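Local coordinates for protein effector EagT6 (Pseudomonas aeruginosa, PDB 1TU1) that forms homodimers that bind the toxin Tse6 and load it onto VgrG1a, a step essential for delivering the toxin to target cells, at the interface of chains A and B. Numbering follows the deposited sequence. Chains: chain A/B, hypothetical protein PA0094.

The interface of chains A and B. Residues chain A 9-10, 25, 27; chain B 5-7, 21, 23, 44.
B:Tyr6 inserts its ring between two aromatic side chains of chain A, in one half of the two-fold symmetric interface of the EagT6 homodimer. On one face lies the imidazole of A:His9, stacked at a centroid separation of 4.5 Å with the planes turned 27° apart. The other face receives A:Phe27 edge-on: its CZ points at the middle of the tyrosine ring, and the two planes are perpendicular. With CG anti to the backbone N (chi1 -176°), A:His9 brings its ring over B:Tyr6 and its ND1 to the strand 3-7 of chain B, where the amide N of B:Arg7 donates to it over 3.3 Å from well out of the imidazole plane. The backbone N of A:His9 faces O of B:Arg7 at 3.2 Å, a long hydrogen bond, and both atoms also meet water 2.

The phenol OH of B:Tyr6 donates to the amide oxygen OD1 of A:Asn25 at 3.1 Å, tilted from the carbonyl plane, and contacts both waters. This polar end is thus tied to chain A directly and through solvent, while the ring fills the aromatic slot.

A:Glu10 meets B:Arg44 in a side-on salt bridge. NE of B:Arg44 reaches OE2 of A:Glu10 at 3.0 Å, in the guanidinium plane but from above the carboxylate plane, while NH2 of B:Arg44 meets OE1 of A:Glu10 on the syn side, tilted from both planes. Bends at chi2 in both residues turn the charged groups towards each other.

Beside the aromatic pair, A:Phe27 and B:Asp21 form an antiparallel beta bridge, and the phenyl edge of A:Phe27 lies alongside the carboxylate of B:Asp21, CE1 being the atom that touches. Behind it, the backbone N and OG of B:Ser23 both donate to OD1 of B:Asp21, fixing that carboxylate. OD2 of B:Asp21 lies 2.6 Å from water 1, which also contacts OE2 of A:Glu10 and sits at the edge of the B:Tyr6 ring, in its plane, 2.6 Å from the phenol OH.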
# COMPACT_ATOMS: atom_id res chain seq x y z
N HIS A 9 3.61 2.47 -9.04
CA HIS A 9 3.49 1.80 -10.33
C HIS A 9 2.79 2.69 -11.35
O HIS A 9 3.17 2.69 -12.53
CB HIS A 9 2.75 0.47 -10.16
CG HIS A 9 2.67 -0.35 -11.42
ND1 HIS A 9 3.78 -0.73 -12.14
CD2 HIS A 9 1.60 -0.86 -12.08
CE1 HIS A 9 3.40 -1.44 -13.19
NE2 HIS A 9 2.08 -1.53 -13.18
N GLU A 10 1.88 3.53 -10.87
CA GLU A 10 0.98 4.33 -11.69
C GLU A 10 1.36 5.78 -11.80
O GLU A 10 0.77 6.51 -12.61
CB GLU A 10 -0.43 4.25 -11.11
CG GLU A 10 -0.95 2.83 -11.03
CD GLU A 10 -0.62 2.14 -9.71
OE1 GLU A 10 0.23 2.67 -8.94
OE2 GLU A 10 -1.21 1.07 -9.47
N ASN A 25 1.80 -3.10 -0.59
CA ASN A 25 1.42 -3.68 -1.88
C ASN A 25 0.79 -5.03 -1.64
O ASN A 25 1.32 -5.84 -0.88
CB ASN A 25 2.60 -3.81 -2.81
CG ASN A 25 3.27 -2.48 -3.08
OD1 ASN A 25 2.80 -1.67 -3.89
ND2 ASN A 25 4.34 -2.21 -2.33
N PHE A 27 -1.10 -8.42 -3.37
CA PHE A 27 -1.38 -9.27 -4.53
C PHE A 27 -2.06 -10.56 -4.08
O PHE A 27 -1.66 -11.18 -3.10
CB PHE A 27 -0.11 -9.57 -5.32
CG PHE A 27 0.57 -8.35 -5.81
CD1 PHE A 27 0.17 -7.74 -6.98
CD2 PHE A 27 1.60 -7.76 -5.06
CE1 PHE A 27 0.79 -6.60 -7.43
CE2 PHE A 27 2.21 -6.62 -5.51
CZ PHE A 27 1.82 -6.04 -6.68
N LEU B 5 6.31 -6.16 -15.31
CA LEU B 5 7.24 -5.57 -14.35
C LEU B 5 6.45 -4.60 -13.50
O LEU B 5 5.77 -3.71 -14.04
CB LEU B 5 8.37 -4.84 -15.07
CG LEU B 5 9.58 -4.44 -14.20
CD1 LEU B 5 10.25 -5.65 -13.60
CD2 LEU B 5 10.57 -3.65 -15.05
N TYR B 6 6.48 -4.77 -12.19
CA TYR B 6 5.74 -3.89 -11.30
C TYR B 6 6.74 -2.99 -10.58
O TYR B 6 7.73 -3.47 -10.03
CB TYR B 6 4.95 -4.72 -10.28
CG TYR B 6 4.10 -3.90 -9.37
CD1 TYR B 6 2.82 -3.50 -9.74
CD2 TYR B 6 4.57 -3.51 -8.12
CE1 TYR B 6 2.04 -2.71 -8.88
CE2 TYR B 6 3.81 -2.74 -7.28
CZ TYR B 6 2.54 -2.34 -7.66
OH TYR B 6 1.80 -1.53 -6.82
N ARG B 7 6.43 -1.70 -10.53
CA ARG B 7 7.31 -0.72 -9.93
C ARG B 7 6.76 -0.26 -8.56
O ARG B 7 5.57 0.07 -8.40
CB ARG B 7 7.44 0.46 -10.90
CG ARG B 7 8.33 1.59 -10.46
CD ARG B 7 8.53 2.66 -11.55
NE ARG B 7 7.40 3.60 -11.58
CZ ARG B 7 7.49 4.93 -11.57
NH1 ARG B 7 8.66 5.55 -11.56
NH2 ARG B 7 6.37 5.65 -11.58
N ASP B 21 -4.20 -7.10 -8.03
CA ASP B 21 -3.49 -6.02 -7.34
C ASP B 21 -4.48 -5.23 -6.49
O ASP B 21 -5.47 -4.75 -6.99
CB ASP B 21 -2.84 -5.14 -8.40
CG ASP B 21 -2.12 -3.93 -7.83
OD1 ASP B 21 -1.84 -3.87 -6.61
OD2 ASP B 21 -1.81 -2.96 -8.57
N SER B 23 -3.06 -2.96 -4.01
CA SER B 23 -2.05 -2.15 -3.34
C SER B 23 -2.58 -0.80 -2.89
O SER B 23 -3.44 -0.18 -3.54
CB SER B 23 -0.84 -1.95 -4.25
OG SER B 23 -0.24 -3.21 -4.56
N ARG B 44 -6.54 2.31 -5.69
CA ARG B 44 -6.84 2.03 -7.10
C ARG B 44 -8.25 1.47 -7.19
O ARG B 44 -8.66 0.72 -6.32
CB ARG B 44 -5.89 0.98 -7.66
CG ARG B 44 -4.45 1.46 -7.84
CD ARG B 44 -3.68 1.42 -6.51
NE ARG B 44 -2.25 1.61 -6.70
CZ ARG B 44 -1.43 2.04 -5.75
NH1 ARG B 44 -1.88 2.34 -4.53
NH2 ARG B 44 -0.16 2.21 -6.04
O HOH W 1 -0.51 -0.89 -7.76
O HOH W 2 3.43 0.58 -6.88